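Hit-like protein involved in cell-cycle regulation (Bartonella henselae, PDB 3LB5) probably binds nucleotides as a dimeric histidine triad protein of the HINT type, and may hydrolyse purine nucleotide phosphoramidates, with a suggested part in cell-cycle regulation. Local coordinates at residues B[41-46]-B[53-58]; B[30-35]-B[66-71]; B[93-98]-B[105-110]. One frame throughout, in Å; residues are numbered along the deposited sequence.

Contact 1 (B[41-46]-B[53-58]); sequences PSVRVY and AFMDIM
Arg44 and Phe54 face each other as an antiparallel, non-hydrogen-bonded pair, their CA atoms 4.0 Å apart, and Tyr46 and Ala53 form the hydrogen-bonded pair that follows. Between the two pairs the register slips by one residue. Val45 and Tyr46 both lie opposite Ala53, a classic beta bulge in which Ala53 O takes a bond from Val45 N at 2.8 Å and a weak one from Tyr46 N. Ala53 N answers with a nearly straight bond to Tyr46 O (172° at the hydrogen). Beyond Arg44, Met55 N donates to Val43 O at 2.9 Å, in the carbonyl plane, and a water bridges Val43 N to Met55 O. This is the hairpin of strands 44-47 and 51-55 at one border of the HIT-domain sheet within the chain.

At the corner, the two methyls of Val45 meet different partners. CG1 meets Met55 SD at 3.4 Å, the side chains crossing at about a right angle, while CG2 rests against Ala53 CB at 3.7 Å. A bend at chi2 (-47°) folds the Met55 sulfur back to Val45, while CG lies against Val43 CG1. Helix 147-160 packs on both valines. On the Arg44 and Phe54 face, the extended arginine runs away from Phe54; its NE donates to Ser42 OG at 3.1 Å, in the guanidinium plane, and NH1 forms a salt bridge with Glu47. The Phe54 side chain comes to about 4 Å from an unidentified ligand, which also bonds to Ile57 N.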
# COMPACT_ATOMS: atom_id res chain seq x y z
N PRO B 41 -5.70 -17.11 18.01
CA PRO B 41 -4.25 -17.19 17.82
C PRO B 41 -3.81 -16.56 16.50
O PRO B 41 -4.64 -16.35 15.60
CB PRO B 41 -3.96 -18.69 17.81
CG PRO B 41 -5.25 -19.33 17.33
CD PRO B 41 -6.37 -18.40 17.71
N SER B 42 -2.52 -16.23 16.44
CA SER B 42 -1.88 -15.77 15.22
C SER B 42 -0.44 -16.29 15.18
O SER B 42 0.10 -16.78 16.19
CB SER B 42 -1.94 -14.24 15.08
OG SER B 42 -1.64 -13.57 16.30
N VAL B 43 0.17 -16.22 14.01
CA VAL B 43 1.56 -16.58 13.87
C VAL B 43 2.25 -15.25 13.62
O VAL B 43 2.28 -14.75 12.49
CB VAL B 43 1.80 -17.59 12.71
CG1 VAL B 43 3.27 -17.96 12.64
CG2 VAL B 43 0.95 -18.83 12.92
N ARG B 44 2.75 -14.66 14.69
CA ARG B 44 3.29 -13.31 14.64
C ARG B 44 4.78 -13.36 14.28
O ARG B 44 5.51 -14.20 14.78
CB ARG B 44 3.11 -12.63 16.00
CG ARG B 44 1.65 -12.58 16.46
CD ARG B 44 1.46 -11.71 17.70
NE ARG B 44 0.05 -11.74 18.09
CZ ARG B 44 -0.53 -10.92 18.95
NH1 ARG B 44 0.17 -9.96 19.57
NH2 ARG B 44 -1.82 -11.06 19.22
N VAL B 45 5.20 -12.46 13.40
CA VAL B 45 6.60 -12.35 13.03
C VAL B 45 7.29 -11.14 13.68
O VAL B 45 8.49 -11.15 13.88
CB VAL B 45 6.81 -12.36 11.49
CG1 VAL B 45 6.31 -13.67 10.88
CG2 VAL B 45 6.12 -11.20 10.80
N TYR B 46 6.52 -10.12 14.01
CA TYR B 46 7.07 -8.88 14.55
C TYR B 46 5.96 -8.14 15.28
O TYR B 46 4.78 -8.25 14.91
CB TYR B 46 7.69 -8.00 13.43
CG TYR B 46 8.08 -6.58 13.84
CD1 TYR B 46 9.25 -6.34 14.54
CD2 TYR B 46 7.26 -5.49 13.52
CE1 TYR B 46 9.62 -5.05 14.93
CE2 TYR B 46 7.61 -4.18 13.92
CZ TYR B 46 8.79 -3.98 14.62
OH TYR B 46 9.17 -2.70 15.02
N ALA B 53 2.70 -7.76 13.06
CA ALA B 53 2.87 -8.38 11.75
C ALA B 53 2.74 -9.87 11.92
O ALA B 53 3.36 -10.45 12.82
CB ALA B 53 4.23 -8.00 11.12
N PHE B 54 1.97 -10.50 11.05
CA PHE B 54 1.59 -11.88 11.26
C PHE B 54 1.28 -12.54 9.91
O PHE B 54 1.04 -11.86 8.91
CB PHE B 54 0.39 -11.98 12.24
CG PHE B 54 -0.86 -11.29 11.75
CD1 PHE B 54 -1.86 -12.01 11.09
CD2 PHE B 54 -1.06 -9.92 11.97
CE1 PHE B 54 -3.05 -11.39 10.63
CE2 PHE B 54 -2.24 -9.27 11.51
CZ PHE B 54 -3.24 -10.02 10.84
N MET B 55 1.37 -13.85 9.88
CA MET B 55 1.21 -14.61 8.66
C MET B 55 -0.25 -14.61 8.21
O MET B 55 -1.16 -14.83 9.02
CB MET B 55 1.71 -16.05 8.86
CG MET B 55 3.16 -16.16 9.37
SD MET B 55 4.32 -15.11 8.46
CE MET B 55 4.23 -15.93 6.86
N ASP B 56 -0.46 -14.36 6.92
CA ASP B 56 -1.77 -14.56 6.31
C ASP B 56 -2.04 -16.07 6.25
O ASP B 56 -1.19 -16.83 5.75
CB ASP B 56 -1.79 -13.96 4.90
CG ASP B 56 -3.20 -13.84 4.31
OD1 ASP B 56 -4.03 -14.75 4.50
OD2 ASP B 56 -3.49 -12.83 3.65
N ILE B 57 -3.20 -16.52 6.74
CA ILE B 57 -3.53 -17.96 6.75
C ILE B 57 -4.05 -18.51 5.41
O ILE B 57 -4.18 -19.72 5.25
CB ILE B 57 -4.51 -18.37 7.91
CG1 ILE B 57 -5.91 -17.76 7.71
CG2 ILE B 57 -3.88 -18.06 9.30
CD1 ILE B 57 -6.93 -18.25 8.73
N MET B 58 -4.34 -17.62 4.47
CA MET B 58 -4.64 -18.06 3.10
C MET B 58 -3.72 -17.32 2.15
O MET B 58 -4.16 -16.44 1.40
CB MET B 58 -6.11 -17.82 2.76
CG MET B 58 -7.09 -18.73 3.49
SD MET B 58 -8.78 -18.10 3.34
CE MET B 58 -8.77 -16.86 4.61
O HOH W 1 -1.30 -15.83 11.68

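Contact 2 (B[30-35]-B[66-71]); sequences NIFAKL and LVIPKK
Phe32 carries the apolar packing, its ring lying between helix 31-35 and two side chains of strand 66-69. CZ, at the far end of the ring, meets Leu66 CD1 at 3.6 Å, and the two side chains cross at about a right angle. Farther back, CD2 lies 3.8 Å from Ile68 CG2. Ile68 serves two helix residues: CG2 meets the ring, and CG1, set between the backbone N and the carbonyl carbon (chi1 63°), carries CD1 to Phe32 CB and to within 4.3 Å of Leu35 CD2, one helical turn beyond Phe32.

No hydrogen bond links the two segments; the helix start is held by its own polar bond. Asn30 is its N-cap, with OD1 accepting from Ala33 N at 3.0 Å, the donor standing above the carbonyl plane. Outside the segment, Asn30 ND2 is bonded to Asp27 O.

The axes of helix 31-35 and strand 66-69 come within 10.2 Å, at 76° to each other. Phe32 also makes edge-to-face contacts with Phe54 of strand 51-55 and with His125, the middle histidine of the His-X-His-X-His sequence, and Pro69 O accepts from His123 NE2. Helix 31-36 thus covers the sheet face that bears Leu66 and Ile68, beside the histidine triad and the unidentified ligand, while Val67 points to helix 81-101 across the sheet.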
# COMPACT_ATOMS: atom_id res chain seq x y z
N ASN B 30 -14.54 -7.87 14.76
CA ASN B 30 -13.82 -8.29 13.56
C ASN B 30 -12.59 -9.11 13.93
O ASN B 30 -12.02 -8.91 14.99
CB ASN B 30 -13.48 -7.11 12.61
CG ASN B 30 -12.20 -6.38 13.00
OD1 ASN B 30 -11.11 -6.92 12.86
ND2 ASN B 30 -12.32 -5.12 13.44
N ILE B 31 -12.22 -10.05 13.07
CA ILE B 31 -11.21 -11.04 13.47
C ILE B 31 -9.82 -10.47 13.83
O ILE B 31 -9.13 -11.01 14.68
CB ILE B 31 -11.11 -12.24 12.48
CG1 ILE B 31 -10.70 -11.78 11.07
CG2 ILE B 31 -12.43 -13.02 12.45
CD1 ILE B 31 -10.61 -12.97 10.02
N PHE B 32 -9.43 -9.35 13.21
CA PHE B 32 -8.18 -8.70 13.58
C PHE B 32 -8.25 -7.96 14.92
O PHE B 32 -7.27 -7.98 15.66
CB PHE B 32 -7.65 -7.75 12.49
CG PHE B 32 -7.25 -8.45 11.19
CD1 PHE B 32 -7.13 -9.85 11.12
CD2 PHE B 32 -6.96 -7.70 10.06
CE1 PHE B 32 -6.79 -10.48 9.91
CE2 PHE B 32 -6.60 -8.34 8.86
CZ PHE B 32 -6.52 -9.73 8.79
N ALA B 33 -9.35 -7.30 15.23
CA ALA B 33 -9.55 -6.75 16.59
C ALA B 33 -9.48 -7.88 17.65
O ALA B 33 -8.92 -7.70 18.75
CB ALA B 33 -10.88 -6.06 16.69
N LYS B 34 -10.06 -9.02 17.32
CA LYS B 34 -10.02 -10.20 18.21
C LYS B 34 -8.59 -10.73 18.38
O LYS B 34 -8.20 -11.06 19.48
CB LYS B 34 -10.96 -11.31 17.71
CG LYS B 34 -12.42 -10.99 17.87
CD LYS B 34 -13.29 -12.25 17.59
CE LYS B 34 -14.41 -12.40 18.60
NZ LYS B 34 -13.91 -12.72 19.98
N LEU B 35 -7.81 -10.76 17.30
CA LEU B 35 -6.37 -11.12 17.34
C LEU B 35 -5.60 -10.18 18.29
O LEU B 35 -4.86 -10.63 19.17
CB LEU B 35 -5.78 -11.03 15.91
CG LEU B 35 -4.31 -11.38 15.59
CD1 LEU B 35 -4.16 -11.68 14.08
CD2 LEU B 35 -3.34 -10.27 16.01
N LEU B 66 0.83 -9.99 6.84
CA LEU B 66 -0.06 -8.86 7.05
C LEU B 66 0.51 -7.95 8.13
O LEU B 66 1.06 -8.43 9.13
CB LEU B 66 -1.45 -9.35 7.46
CG LEU B 66 -2.12 -10.33 6.51
CD1 LEU B 66 -3.51 -10.71 7.01
CD2 LEU B 66 -2.20 -9.71 5.14
N VAL B 67 0.35 -6.64 7.95
CA VAL B 67 0.77 -5.69 9.01
C VAL B 67 -0.46 -4.89 9.42
O VAL B 67 -1.15 -4.32 8.56
CB VAL B 67 1.85 -4.72 8.51
CG1 VAL B 67 2.07 -3.56 9.51
CG2 VAL B 67 3.18 -5.47 8.28
N ILE B 68 -0.75 -4.87 10.73
CA ILE B 68 -1.91 -4.11 11.25
C ILE B 68 -1.50 -3.15 12.36
O ILE B 68 -0.60 -3.46 13.15
CB ILE B 68 -3.08 -5.03 11.80
CG1 ILE B 68 -2.63 -5.86 13.01
CG2 ILE B 68 -3.72 -5.89 10.71
CD1 ILE B 68 -3.82 -6.69 13.64
N PRO B 69 -2.21 -2.00 12.47
CA PRO B 69 -2.09 -1.21 13.69
C PRO B 69 -2.80 -1.94 14.87
O PRO B 69 -3.76 -2.68 14.68
CB PRO B 69 -2.83 0.08 13.34
CG PRO B 69 -3.91 -0.40 12.36
CD PRO B 69 -3.28 -1.49 11.58
N LYS B 70 -2.34 -1.70 16.08
CA LYS B 70 -3.03 -2.20 17.25
C LYS B 70 -4.20 -1.26 17.53
O LYS B 70 -5.21 -1.67 18.15
CB LYS B 70 -2.06 -2.25 18.44
CG LYS B 70 -1.07 -3.41 18.37
CD LYS B 70 -0.19 -3.41 19.61
CE LYS B 70 0.59 -4.73 19.72
NZ LYS B 70 1.56 -4.76 20.84
N LYS B 71 -4.06 -0.00 17.12
CA LYS B 71 -5.17 0.93 17.26
C LYS B 71 -6.17 0.74 16.13
O LYS B 71 -5.80 0.78 14.96
CB LYS B 71 -4.69 2.38 17.36
CG LYS B 71 -5.84 3.41 17.56
CD LYS B 71 -5.30 4.84 17.69
CE LYS B 71 -6.36 5.79 18.20
NZ LYS B 71 -7.46 5.98 17.18

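Contact 3 (B[93-98]-B[105-110]); sequences KIAKAV and DGITVM
Ala95 and Val98, one turn apart on helix 93-98, receive Ile107 of strand 106-110, the strand residue through which the two segments touch. No hydrogen bond joins them, and their closest CA atoms, those of Ala95 and Ile107, stand 6.5 Å apart, a short spacing that the small alanine side chain permits.

Ala95 comes first and is met in two ways. Its CB lies 3.9 Å from Ile107 CG2, which stands anti to the isoleucine's own backbone N. Its carbonyl oxygen is approached by the other branch of Ile107, with CD1 at 3.6 Å, an apolar contact with the helix backbone. Next, Lys96 turns away from the strand and out to the dimer partner, where NZ donates to Leu77 O of the second subunit; the same Leu77 also packs on Ala95. Ala97 faces away as well, to Leu161 at the chain's C-terminus. Val98 then closes the contact: its CG1, anti to the backbone N (chi1 172°), meets Ile107 CD1 at 3.9 Å, the two side chains crossing at a slant. The bend of Ile107 at chi2 (-74°) lets that one methyl reach both the Ala95 carbonyl and the valine.

Helix 81-101 here lies over the sheet near its strand 106-113. Val98 also touches Pro130 and Thr65, and Ile107 touches Ile128 of the adjacent strand 126-131. On the other side of strand 106-113, Ile107, Thr108 and Val109 pair antiparallel with a strand of the second subunit, and Ile107 O accepts from Asn113 ND2 of that subunit. The five-stranded sheet therefore continues across the interface, as in HINT dimers, with the helix packed beside the junction.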
# COMPACT_ATOMS: atom_id res chain seq x y z
N LYS B 93 9.90 -2.44 6.95
CA LYS B 93 10.74 -3.42 7.65
C LYS B 93 10.36 -4.84 7.24
O LYS B 93 11.23 -5.66 6.99
CB LYS B 93 10.61 -3.24 9.16
CG LYS B 93 11.66 -3.96 10.00
CD LYS B 93 11.32 -3.80 11.50
CE LYS B 93 12.37 -4.42 12.40
NZ LYS B 93 13.73 -3.82 12.27
N ILE B 94 9.06 -5.12 7.16
CA ILE B 94 8.56 -6.44 6.75
C ILE B 94 8.81 -6.73 5.27
O ILE B 94 9.12 -7.87 4.92
CB ILE B 94 7.05 -6.65 7.12
CG1 ILE B 94 6.87 -6.74 8.64
CG2 ILE B 94 6.42 -7.88 6.44
CD1 ILE B 94 7.68 -7.79 9.37
N ALA B 95 8.66 -5.73 4.40
CA ALA B 95 8.89 -5.90 2.96
C ALA B 95 10.32 -6.41 2.74
O ALA B 95 10.54 -7.36 2.03
CB ALA B 95 8.68 -4.57 2.23
N LYS B 96 11.26 -5.76 3.41
CA LYS B 96 12.67 -6.14 3.36
C LYS B 96 12.98 -7.53 3.95
O LYS B 96 13.75 -8.29 3.37
CB LYS B 96 13.53 -5.07 4.04
CG LYS B 96 13.60 -3.77 3.24
CD LYS B 96 14.36 -2.67 3.96
CE LYS B 96 15.87 -2.80 3.78
NZ LYS B 96 16.32 -2.80 2.33
N ALA B 97 12.39 -7.84 5.11
CA ALA B 97 12.62 -9.15 5.73
C ALA B 97 12.03 -10.29 4.90
O ALA B 97 12.65 -11.33 4.76
CB ALA B 97 12.07 -9.19 7.13
N VAL B 98 10.81 -10.09 4.39
CA VAL B 98 10.14 -11.09 3.54
C VAL B 98 10.93 -11.36 2.25
O VAL B 98 11.09 -12.51 1.85
CB VAL B 98 8.63 -10.69 3.26
CG1 VAL B 98 7.96 -11.63 2.21
CG2 VAL B 98 7.82 -10.70 4.54
N ASP B 105 12.05 -12.20 -5.81
CA ASP B 105 12.41 -11.30 -6.90
C ASP B 105 11.77 -9.92 -6.70
O ASP B 105 12.35 -8.90 -7.04
CB ASP B 105 12.01 -11.91 -8.25
CG ASP B 105 12.79 -13.17 -8.57
OD1 ASP B 105 14.02 -13.19 -8.30
OD2 ASP B 105 12.18 -14.14 -9.07
N GLY B 106 10.57 -9.91 -6.14
CA GLY B 106 9.87 -8.66 -5.87
C GLY B 106 8.96 -8.70 -4.66
O GLY B 106 8.72 -9.75 -4.08
N ILE B 107 8.45 -7.52 -4.28
CA ILE B 107 7.51 -7.42 -3.17
C ILE B 107 6.34 -6.55 -3.60
O ILE B 107 6.52 -5.40 -4.00
CB ILE B 107 8.18 -6.80 -1.90
CG1 ILE B 107 9.26 -7.75 -1.31
CG2 ILE B 107 7.10 -6.43 -0.85
CD1 ILE B 107 8.71 -8.98 -0.58
N THR B 108 5.13 -7.11 -3.49
CA THR B 108 3.90 -6.34 -3.73
C THR B 108 3.26 -5.96 -2.40
O THR B 108 3.00 -6.81 -1.55
CB THR B 108 2.90 -7.13 -4.60
OG1 THR B 108 3.49 -7.42 -5.87
CG2 THR B 108 1.60 -6.31 -4.82
N VAL B 109 3.01 -4.66 -2.22
CA VAL B 109 2.32 -4.14 -1.05
C VAL B 109 0.93 -3.74 -1.51
O VAL B 109 0.80 -3.00 -2.49
CB VAL B 109 3.06 -2.93 -0.45
CG1 VAL B 109 2.27 -2.28 0.70
CG2 VAL B 109 4.49 -3.34 -0.04
N MET B 110 -0.10 -4.20 -0.82
CA MET B 110 -1.46 -3.79 -1.16
C MET B 110 -2.22 -3.38 0.07
O MET B 110 -2.00 -3.90 1.17
CB MET B 110 -2.23 -4.93 -1.85
CG MET B 110 -1.51 -5.49 -3.05
SD MET B 110 -2.58 -6.61 -3.95
CE MET B 110 -2.73 -8.03 -2.88

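All three contacts reach one antiparallel sheet, ordered 44-47, 51-55, 65-69, 126-131, 106-113. Contact 1 is nested within the loop closed by contact 2, and contact 3 follows later in the chain. Contacts 1 and 2, with centres 10 Å apart, meet where strands 51-55 and 65-69 are neighbours, Phe54 O lying 2.8 Å from Leu66 N. Contact 3 is centred about 15 Å from contact 1 and 19 Å from contact 2, across the chain's centre from the latter. Ile94 of its helix packs on Val45, Ala53 and Val67. The sheet is thus sandwiched between helices 31-36 and 81-101, linking the ligand-bearing face to the dimer edge.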